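Long-range contact in CCHC-type domain-containing protein (Trypanosoma brucei brucei, PDB 7C45), which probably acts as a 3'-5' RNA exonuclease that trims guide RNA, gripping a single-stranded uridine tract beside its metal-binding centre: residues T48-V60 with R104-V116. Sequence-based numbering, arbitrary orientation.
Sequences TDQAKQLGRISLV and RRDVEALSCQLGV. With nucleotides of chain B.
In the RNA-binding cleft of the exonuclease domain, Leu54 lies between helix 104-114 and the RNA: its CG sits 3.8 Å from Arg105 CB, CD1 turns to Ala109 CB, and CD2 reaches 3.4 Å from O4' of U10 of chain B. The Arg105 chain, kinked at chi2 and chi3, brings CG near O2 of U9 of chain B and its guanidinium round to Glu108, where NE and NH1 both grip OE1 (3.0 Å from NH1) from the same face of the carboxylate; NH2 pairs with Glu235. On the other oxygen, Glu108 OE2 takes a bond on its syn side from Gln53 NE2, 3.0 Å away, the amide and carboxylate planes lying 54° apart; Val232 N also donates to it. One water ties Leu54 N to Glu108 OE1 and Arg105 O. Farther along the helix, Gln113 extends its amide to the backbone where the loop runs into strand 57-64: OE1 receives Ile57 N at 2.8 Å in the carbonyl plane, on a lone pair, while NE2 approaches Gly55 O at 3.0 Å from above the carbonyl plane. This pair of bonds fixes the amide's rotation. Ile57 CD1 packs on Ala109 CB and lies 4.0 Å from Leu114 CG. Asp106, a manganese ligand in another structure of this protein, lies near the calcium site of Asp41, Glu43 and Asp191, an acidic cluster characteristic of DEDD-family exonucleases.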
ATOM      1  N   THR A  48       8.181  13.298 -15.682  1.00 39.16           N
ATOM      2  CA  THR A  48       8.247  12.540 -16.921  1.00 35.64           C
ATOM      3  C   THR A  48       8.337  11.036 -16.628  1.00 36.57           C
ATOM      4  O   THR A  48       8.563  10.606 -15.498  1.00 34.62           O
ATOM      5  CB  THR A  48       9.431  13.023 -17.752  1.00 26.02           C
ATOM      6  OG1 THR A  48      10.646  12.708 -17.072  1.00 29.78           O
ATOM      7  CG2 THR A  48       9.341  14.520 -17.890  1.00 30.75           C
ATOM      8  N   ASP A  49       8.133  10.227 -17.672  1.00 35.32           N
ATOM      9  CA  ASP A  49       8.216   8.774 -17.515  1.00 37.00           C
ATOM     10  C   ASP A  49       9.591   8.332 -17.021  1.00 33.75           C
ATOM     11  O   ASP A  49       9.692   7.433 -16.181  1.00 30.42           O
ATOM     12  CB  ASP A  49       7.904   8.079 -18.842  1.00 34.66           C
ATOM     13  CG  ASP A  49       6.422   7.912 -19.090  1.00 37.70           C
ATOM     14  OD1 ASP A  49       5.610   8.586 -18.411  1.00 45.19           O
ATOM     15  OD2 ASP A  49       6.078   7.109 -19.986  1.00 30.77           O
ATOM     16  N   GLN A  50      10.658   8.956 -17.527  1.00 33.56           N
ATOM     17  CA  GLN A  50      12.007   8.455 -17.273  1.00 33.99           C
ATOM     18  C   GLN A  50      12.404   8.603 -15.809  1.00 33.07           C
ATOM     19  O   GLN A  50      13.078   7.728 -15.258  1.00 35.92           O
ATOM     20  CB  GLN A  50      13.015   9.171 -18.180  1.00 32.91           C
ATOM     21  N   ALA A  51      11.995   9.685 -15.158  1.00 39.68           N
ATOM     22  CA  ALA A  51      12.389   9.911 -13.769  1.00 39.68           C
ATOM     23  C   ALA A  51      11.600   9.001 -12.831  1.00 30.52           C
ATOM     24  O   ALA A  51      10.381   9.140 -12.699  1.00 37.34           O
ATOM     25  CB  ALA A  51      12.178  11.375 -13.397  1.00 42.34           C
ATOM     26  N   LYS A  52      12.296   8.078 -12.165  1.00 22.03           N
ATOM     27  CA  LYS A  52      11.634   7.171 -11.233  1.00 27.41           C
ATOM     28  C   LYS A  52      11.276   7.845  -9.909  1.00 19.50           C
ATOM     29  O   LYS A  52      10.268   7.472  -9.280  1.00 20.26           O
ATOM     30  CB  LYS A  52      12.531   5.961 -10.974  1.00 38.78           C
ATOM     31  CG  LYS A  52      11.915   4.633 -11.353  1.00 42.07           C
ATOM     32  CD  LYS A  52      12.907   3.495 -11.173  1.00 39.52           C
ATOM     33  CE  LYS A  52      12.251   2.162 -11.442  1.00 33.91           C
ATOM     34  NZ  LYS A  52      11.107   1.959 -10.508  1.00 36.25           N
ATOM     35  N   GLN A  53      12.085   8.806  -9.460  1.00 20.38           N
ATOM     36  CA  GLN A  53      11.812   9.499  -8.204  1.00 18.11           C
ATOM     37  C   GLN A  53      10.472  10.237  -8.272  1.00 15.20           C
ATOM     38  O   GLN A  53      10.094  10.788  -9.308  1.00 16.03           O
ATOM     39  CB  GLN A  53      12.925  10.505  -7.889  1.00 20.30           C
ATOM     40  CG  GLN A  53      14.287   9.925  -7.507  1.00 29.25           C
ATOM     41  CD  GLN A  53      14.951   9.115  -8.618  1.00 35.97           C
ATOM     42  OE1 GLN A  53      14.808   9.419  -9.806  1.00 31.11           O
ATOM     43  NE2 GLN A  53      15.667   8.059  -8.230  1.00 38.53           N
ATOM     44  N   LEU A  54       9.763  10.281  -7.143  1.00 14.91           N
ATOM     45  CA  LEU A  54       8.574  11.118  -7.073  1.00 16.70           C
ATOM     46  C   LEU A  54       8.964  12.566  -7.323  1.00 17.34           C
ATOM     47  O   LEU A  54      10.054  13.000  -6.956  1.00 15.13           O
ATOM     48  CB  LEU A  54       7.899  11.017  -5.708  1.00 14.60           C
ATOM     49  CG  LEU A  54       7.228   9.680  -5.358  1.00 14.42           C
ATOM     50  CD1 LEU A  54       6.432   9.862  -4.109  1.00 14.25           C
ATOM     51  CD2 LEU A  54       6.344   9.159  -6.472  1.00 16.78           C
ATOM     52  N   GLY A  55       8.058  13.313  -7.938  1.00 15.29           N
ATOM     53  CA  GLY A  55       8.213  14.752  -8.028  1.00 15.49           C
ATOM     54  C   GLY A  55       8.020  15.436  -6.673  1.00 15.26           C
ATOM     55  O   GLY A  55       7.988  14.810  -5.617  1.00 14.97           O
ATOM     56  N   ARG A  56       7.913  16.759  -6.728  1.00 15.45           N
ATOM     57  CA  ARG A  56       7.809  17.557  -5.506  1.00 15.30           C
ATOM     58  C   ARG A  56       6.617  17.091  -4.683  1.00 15.09           C
ATOM     59  O   ARG A  56       5.521  16.938  -5.209  1.00 15.20           O
ATOM     60  CB  ARG A  56       7.643  19.025  -5.873  1.00 15.59           C
ATOM     61  CG  ARG A  56       7.632  19.968  -4.700  1.00 15.49           C
ATOM     62  CD  ARG A  56       7.594  21.390  -5.255  1.00 18.65           C
ATOM     63  NE  ARG A  56       7.527  22.411  -4.228  1.00 19.93           N
ATOM     64  CZ  ARG A  56       7.579  23.707  -4.483  1.00 16.08           C
ATOM     65  NH1 ARG A  56       7.712  24.132  -5.742  1.00 16.45           N
ATOM     66  NH2 ARG A  56       7.511  24.576  -3.486  1.00 17.15           N
ATOM     67  N   ILE A  57       6.839  16.821  -3.398  1.00 14.83           N
ATOM     68  CA  ILE A  57       5.738  16.360  -2.558  1.00 14.68           C
ATOM     69  C   ILE A  57       4.650  17.421  -2.505  1.00 14.87           C
ATOM     70  O   ILE A  57       4.923  18.599  -2.257  1.00 14.98           O
ATOM     71  CB  ILE A  57       6.229  16.025  -1.148  1.00 14.47           C
ATOM     72  CG1 ILE A  57       7.055  14.736  -1.161  1.00 14.33           C
ATOM     73  CG2 ILE A  57       5.043  15.892  -0.224  1.00 14.42           C
ATOM     74  CD1 ILE A  57       7.726  14.451   0.146  1.00 14.20           C
ATOM     75  N   SER A  58       3.408  17.001  -2.747  1.00 14.94           N
ATOM     76  CA  SER A  58       2.254  17.887  -2.654  1.00 15.17           C
ATOM     77  C   SER A  58       1.458  17.606  -1.381  1.00 15.07           C
ATOM     78  O   SER A  58       1.262  18.494  -0.548  1.00 15.14           O
ATOM     79  CB  SER A  58       1.368  17.720  -3.888  1.00 15.45           C
ATOM     80  OG  SER A  58       0.225  18.548  -3.826  1.00 15.75           O
ATOM     81  N   LEU A  59       1.013  16.367  -1.227  1.00 14.95           N
ATOM     82  CA  LEU A  59       0.266  15.896  -0.066  1.00 14.90           C
ATOM     83  C   LEU A  59       0.989  14.726   0.590  1.00 14.62           C
ATOM     84  O   LEU A  59       1.601  13.907  -0.095  1.00 14.49           O
ATOM     85  CB  LEU A  59      -1.144  15.437  -0.470  1.00 15.11           C
ATOM     86  CG  LEU A  59      -2.065  16.456  -1.140  1.00 15.48           C
ATOM     87  CD1 LEU A  59      -3.383  15.811  -1.584  1.00 15.72           C
ATOM     88  CD2 LEU A  59      -2.307  17.665  -0.191  1.00 15.63           C
ATOM     89  N   VAL A  60       0.935  14.659   1.921  1.00 14.57           N
ATOM     90  CA  VAL A  60       1.176  13.422   2.659  1.00 14.42           C
ATOM     91  C   VAL A  60      -0.128  13.070   3.360  1.00 14.58           C
ATOM     92  O   VAL A  60      -0.728  13.932   4.004  1.00 14.76           O
ATOM     93  CB  VAL A  60       2.325  13.558   3.670  1.00 14.31           C
ATOM     94  CG1 VAL A  60       2.432  12.286   4.533  1.00 14.25           C
ATOM     95  CG2 VAL A  60       3.631  13.872   2.940  1.00 14.21           C
ATOM     96  N   ARG A 104       8.474   2.252  -1.517  1.00 13.91           N
ATOM     97  CA  ARG A 104       9.811   2.521  -2.047  1.00 14.05           C
ATOM     98  C   ARG A 104       9.975   3.979  -2.453  1.00 14.08           C
ATOM     99  O   ARG A 104      10.872   4.680  -1.973  1.00 14.15           O
ATOM    100  CB  ARG A 104      10.091   1.599  -3.231  1.00 14.16           C
ATOM    101  CG  ARG A 104      10.328   0.151  -2.805  1.00 14.20           C
ATOM    102  CD  ARG A 104      10.418  -0.759  -4.045  1.00 14.31           C
ATOM    103  NE  ARG A 104       9.210  -0.647  -4.820  1.00 14.22           N
ATOM    104  CZ  ARG A 104       9.043  -1.181  -6.022  1.00 14.32           C
ATOM    105  NH1 ARG A 104      10.015  -1.915  -6.570  1.00 14.52           N
ATOM    106  NH2 ARG A 104       7.898  -0.983  -6.661  1.00 14.28           N
ATOM    107  N   ARG A 105       9.150   4.425  -3.390  1.00 14.07           N
ATOM    108  CA  ARG A 105       9.202   5.819  -3.833  1.00 14.74           C
ATOM    109  C   ARG A 105       8.860   6.783  -2.697  1.00 14.04           C
ATOM    110  O   ARG A 105       9.435   7.877  -2.608  1.00 14.10           O
ATOM    111  CB  ARG A 105       8.239   6.027  -5.004  1.00 14.21           C
ATOM    112  CG  ARG A 105       8.863   6.244  -6.340  1.00 21.65           C
ATOM    113  CD  ARG A 105       9.780   5.120  -6.684  1.00 16.27           C
ATOM    114  NE  ARG A 105      11.190   5.489  -6.552  1.00 17.33           N
ATOM    115  CZ  ARG A 105      12.167   4.618  -6.749  1.00 15.55           C
ATOM    116  NH1 ARG A 105      13.438   4.973  -6.615  1.00 15.19           N
ATOM    117  NH2 ARG A 105      11.856   3.373  -7.096  1.00 15.60           N
ATOM    118  N   ASP A 106       7.911   6.408  -1.840  1.00 13.91           N
ATOM    119  CA  ASP A 106       7.511   7.273  -0.728  1.00 13.86           C
ATOM    120  C   ASP A 106       8.676   7.537   0.202  1.00 13.90           C
ATOM    121  O   ASP A 106       8.939   8.683   0.586  1.00 13.93           O
ATOM    122  CB  ASP A 106       6.374   6.631   0.067  1.00 13.79           C
ATOM    123  CG  ASP A 106       5.066   6.621  -0.691  1.00 17.56           C
ATOM    124  OD1 ASP A 106       4.985   7.272  -1.745  1.00 18.05           O
ATOM    125  OD2 ASP A 106       4.121   5.979  -0.199  1.00 23.16           O
ATOM    126  N   VAL A 107       9.382   6.469   0.576  1.00 13.93           N
ATOM    127  CA  VAL A 107      10.473   6.575   1.525  1.00 14.04           C
ATOM    128  C   VAL A 107      11.632   7.343   0.908  1.00 14.16           C
ATOM    129  O   VAL A 107      12.287   8.163   1.576  1.00 14.25           O
ATOM    130  CB  VAL A 107      10.855   5.152   1.973  1.00 18.79           C
ATOM    131  CG1 VAL A 107      12.292   5.046   2.368  1.00 21.68           C
ATOM    132  CG2 VAL A 107       9.888   4.705   3.072  1.00 14.07           C
ATOM    133  N   GLU A 108      11.864   7.136  -0.396  1.00 14.21           N
ATOM    134  CA  GLU A 108      12.860   7.920  -1.099  1.00 14.39           C
ATOM    135  C   GLU A 108      12.519   9.398  -1.043  1.00 14.36           C
ATOM    136  O   GLU A 108      13.397  10.223  -0.809  1.00 14.50           O
ATOM    137  CB  GLU A 108      12.965   7.468  -2.550  1.00 14.50           C
ATOM    138  CG  GLU A 108      13.959   8.276  -3.363  1.00 14.75           C
ATOM    139  CD  GLU A 108      14.011   7.792  -4.783  1.00 14.91           C
ATOM    140  OE1 GLU A 108      12.933   7.648  -5.378  1.00 18.34           O
ATOM    141  OE2 GLU A 108      15.118   7.521  -5.289  1.00 17.34           O
ATOM    142  N   ALA A 109      11.242   9.739  -1.236  1.00 14.23           N
ATOM    143  CA  ALA A 109      10.837  11.145  -1.203  1.00 14.25           C
ATOM    144  C   ALA A 109      10.893  11.703   0.207  1.00 14.19           C
ATOM    145  O   ALA A 109      11.274  12.865   0.401  1.00 14.27           O
ATOM    146  CB  ALA A 109       9.437  11.321  -1.793  1.00 14.19           C
ATOM    147  N   LEU A 110      10.501  10.906   1.204  1.00 14.10           N
ATOM    148  CA  LEU A 110      10.613  11.374   2.582  1.00 14.11           C
ATOM    149  C   LEU A 110      12.061  11.702   2.920  1.00 14.27           C
ATOM    150  O   LEU A 110      12.338  12.715   3.560  1.00 14.34           O
ATOM    151  CB  LEU A 110      10.063  10.333   3.561  1.00 14.07           C
ATOM    152  CG  LEU A 110       8.546  10.143   3.514  1.00 13.97           C
ATOM    153  CD1 LEU A 110       8.127   9.034   4.479  1.00 15.18           C
ATOM    154  CD2 LEU A 110       7.816  11.439   3.848  1.00 16.44           C
ATOM    155  N   SER A 111      12.998  10.860   2.484  1.00 14.51           N
ATOM    156  CA  SER A 111      14.396  11.071   2.843  1.00 14.59           C
ATOM    157  C   SER A 111      15.005  12.215   2.037  1.00 14.71           C
ATOM    158  O   SER A 111      15.632  13.112   2.605  1.00 15.15           O
ATOM    159  CB  SER A 111      15.194   9.779   2.642  1.00 14.73           C
ATOM    160  OG  SER A 111      16.574   9.994   2.915  1.00 15.38           O
ATOM    161  N   CYS A 112      14.816  12.200   0.721  1.00 14.71           N
ATOM    162  CA  CYS A 112      15.413  13.210  -0.153  1.00 14.89           C
ATOM    163  C   CYS A 112      14.827  14.584   0.091  1.00 14.83           C
ATOM    164  O   CYS A 112      15.562  15.575   0.180  1.00 15.01           O
ATOM    165  CB  CYS A 112      15.188  12.847  -1.610  1.00 14.95           C
ATOM    166  SG  CYS A 112      16.213  11.516  -2.171  1.00 16.13           S
ATOM    167  N   GLN A 113      13.504  14.667   0.135  1.00 14.64           N
ATOM    168  CA  GLN A 113      12.827  15.951   0.196  1.00 16.95           C
ATOM    169  C   GLN A 113      12.620  16.443   1.616  1.00 14.56           C
ATOM    170  O   GLN A 113      12.729  17.650   1.859  1.00 14.65           O
ATOM    171  CB  GLN A 113      11.491  15.867  -0.533  1.00 14.67           C
ATOM    172  CG  GLN A 113      11.654  15.596  -2.010  1.00 16.21           C
ATOM    173  CD  GLN A 113      10.340  15.605  -2.725  1.00 14.68           C
ATOM    174  OE1 GLN A 113       9.514  16.511  -2.547  1.00 14.71           O
ATOM    175  NE2 GLN A 113      10.112  14.582  -3.519  1.00 14.68           N
ATOM    176  N   LEU A 114      12.363  15.548   2.574  1.00 14.45           N
ATOM    177  CA  LEU A 114      12.049  15.986   3.923  1.00 14.44           C
ATOM    178  C   LEU A 114      13.162  15.716   4.915  1.00 14.57           C
ATOM    179  O   LEU A 114      13.127  16.277   6.016  1.00 16.00           O
ATOM    180  CB  LEU A 114      10.750  15.315   4.418  1.00 14.31           C
ATOM    181  CG  LEU A 114       9.495  15.539   3.565  1.00 17.89           C
ATOM    182  CD1 LEU A 114       8.238  15.001   4.228  1.00 16.93           C
ATOM    183  CD2 LEU A 114       9.338  17.014   3.222  1.00 15.30           C
ATOM    184  N   GLY A 115      14.151  14.898   4.547  1.00 14.66           N
ATOM    185  CA  GLY A 115      15.206  14.518   5.464  1.00 14.86           C
ATOM    186  C   GLY A 115      14.755  13.618   6.590  1.00 15.04           C
ATOM    187  O   GLY A 115      15.343  13.635   7.663  1.00 17.67           O
ATOM    188  N   VAL A 116      13.716  12.827   6.368  1.00 14.67           N
ATOM    189  CA  VAL A 116      13.144  11.962   7.384  1.00 15.58           C
ATOM    190  C   VAL A 116      13.244  10.522   6.902  1.00 16.84           C
ATOM    191  O   VAL A 116      13.019  10.233   5.725  1.00 14.52           O
ATOM    192  CB  VAL A 116      11.686  12.358   7.696  1.00 17.54           C
ATOM    193  CG1 VAL A 116      11.632  13.739   8.346  1.00 16.67           C
ATOM    194  CG2 VAL A 116      10.871  12.376   6.445  1.00 18.66           C
TER
ATOM    195  P     U B   9       0.304   0.465  -7.521  1.00 17.59           P
ATOM    196  OP1   U B   9      -0.731   0.212  -6.488  1.00 17.21           O
ATOM    197  OP2   U B   9      -0.091   0.683  -8.932  1.00 20.40           O
ATOM    198  O5'   U B   9       1.283   1.645  -7.102  1.00 16.37           O
ATOM    199  C5'   U B   9       1.527   1.975  -5.739  1.00 18.74           C
ATOM    200  C4'   U B   9       2.548   3.083  -5.555  1.00 21.34           C
ATOM    201  O4'   U B   9       3.765   2.814  -6.288  1.00 16.96           O
ATOM    202  C3'   U B   9       2.162   4.483  -6.005  1.00 14.28           C
ATOM    203  O3'   U B   9       1.299   5.127  -5.099  1.00 19.76           O
ATOM    204  C2'   U B   9       3.512   5.170  -6.156  1.00 26.19           C
ATOM    205  O2'   U B   9       4.044   5.572  -4.898  1.00 22.93           O
ATOM    206  C1'   U B   9       4.366   4.026  -6.690  1.00 14.26           C
ATOM    207  N1    U B   9       4.446   4.046  -8.161  1.00 16.03           N
ATOM    208  C2    U B   9       5.278   4.992  -8.762  1.00 24.46           C
ATOM    209  O2    U B   9       5.945   5.803  -8.150  1.00 27.78           O
ATOM    210  N3    U B   9       5.310   4.964 -10.130  1.00 33.45           N
ATOM    211  C4    U B   9       4.604   4.107 -10.948  1.00 37.39           C
ATOM    212  O4    U B   9       4.736   4.208 -12.167  1.00 36.34           O
ATOM    213  C5    U B   9       3.766   3.168 -10.257  1.00 29.23           C
ATOM    214  C6    U B   9       3.712   3.166  -8.918  1.00 19.04           C
ATOM    215  P     U B  10       0.159   6.104  -5.649  1.00 23.22           P
ATOM    216  OP1   U B  10      -0.475   6.665  -4.441  1.00 25.61           O
ATOM    217  OP2   U B  10      -0.660   5.393  -6.676  1.00 20.23           O
ATOM    218  O5'   U B  10       0.969   7.259  -6.397  1.00 21.15           O
ATOM    219  C5'   U B  10       1.657   8.246  -5.646  1.00 23.48           C
ATOM    220  C4'   U B  10       2.385   9.217  -6.537  1.00 18.67           C
ATOM    221  O4'   U B  10       3.153   8.478  -7.507  1.00 23.48           O
ATOM    222  C3'   U B  10       1.514  10.131  -7.382  1.00 19.16           C
ATOM    223  O3'   U B  10       1.068  11.262  -6.670  1.00 19.85           O
ATOM    224  C2'   U B  10       2.434  10.495  -8.535  1.00 24.87           C
ATOM    225  O2'   U B  10       3.330  11.519  -8.127  1.00 20.13           O
ATOM    226  C1'   U B  10       3.222   9.199  -8.716  1.00 27.20           C
ATOM    227  N1    U B  10       2.679   8.353  -9.795  1.00 30.41           N
ATOM    228  C2    U B  10       3.055   8.704 -11.071  1.00 38.34           C
ATOM    229  O2    U B  10       3.777   9.665 -11.290  1.00 36.71           O
ATOM    230  N3    U B  10       2.546   7.894 -12.055  1.00 37.89           N
ATOM    231  C4    U B  10       1.730   6.795 -11.877  1.00 36.54           C
ATOM    232  O4    U B  10       1.355   6.169 -12.864  1.00 42.95           O
ATOM    233  C5    U B  10       1.395   6.490 -10.518  1.00 32.42           C
ATOM    234  C6    U B  10       1.875   7.264  -9.540  1.00 33.63           C
ATOM    235  P     U B   8       0.969  -2.802 -12.222  1.00 24.78           P
ATOM    236  OP1   U B   8       1.753  -2.452 -13.427  1.00 41.08           O
ATOM    237  OP2   U B   8       0.471  -4.194 -12.092  1.00 22.02           O
ATOM    238  O5'   U B   8       1.849  -2.358 -10.984  1.00 24.26           O
ATOM    239  C5'   U B   8       1.795  -3.060  -9.759  1.00 17.80           C
ATOM    240  C4'   U B   8       2.657  -2.386  -8.734  1.00 14.41           C
ATOM    241  O4'   U B   8       4.026  -2.345  -9.200  1.00 14.48           O
ATOM    242  C3'   U B   8       2.331  -0.936  -8.420  1.00 16.00           C
ATOM    243  O3'   U B   8       1.260  -0.827  -7.506  1.00 17.03           O
ATOM    244  C2'   U B   8       3.652  -0.418  -7.870  1.00 19.22           C
ATOM    245  O2'   U B   8       3.844  -0.852  -6.525  1.00 14.11           O
ATOM    246  C1'   U B   8       4.651  -1.171  -8.749  1.00 14.42           C
ATOM    247  N1    U B   8       5.060  -0.409  -9.953  1.00 14.66           N
ATOM    248  C2    U B   8       6.040   0.536  -9.799  1.00 16.46           C
ATOM    249  O2    U B   8       6.525   0.791  -8.716  1.00 19.90           O
ATOM    250  N3    U B   8       6.397   1.188 -10.962  1.00 16.26           N
ATOM    251  C4    U B   8       5.873   0.926 -12.218  1.00 26.27           C
ATOM    252  O4    U B   8       6.273   1.562 -13.198  1.00 32.60           O
ATOM    253  C5    U B   8       4.878  -0.098 -12.282  1.00 25.53           C
ATOM    254  C6    U B   8       4.515  -0.725 -11.163  1.00 22.00           C
TER
HETATM  255  O   HOH W   1      10.881   9.137  -4.586  1.00 14.50           O
HETATM  256  O   HOH W   2      11.630  12.066  -4.509  1.00 17.30           O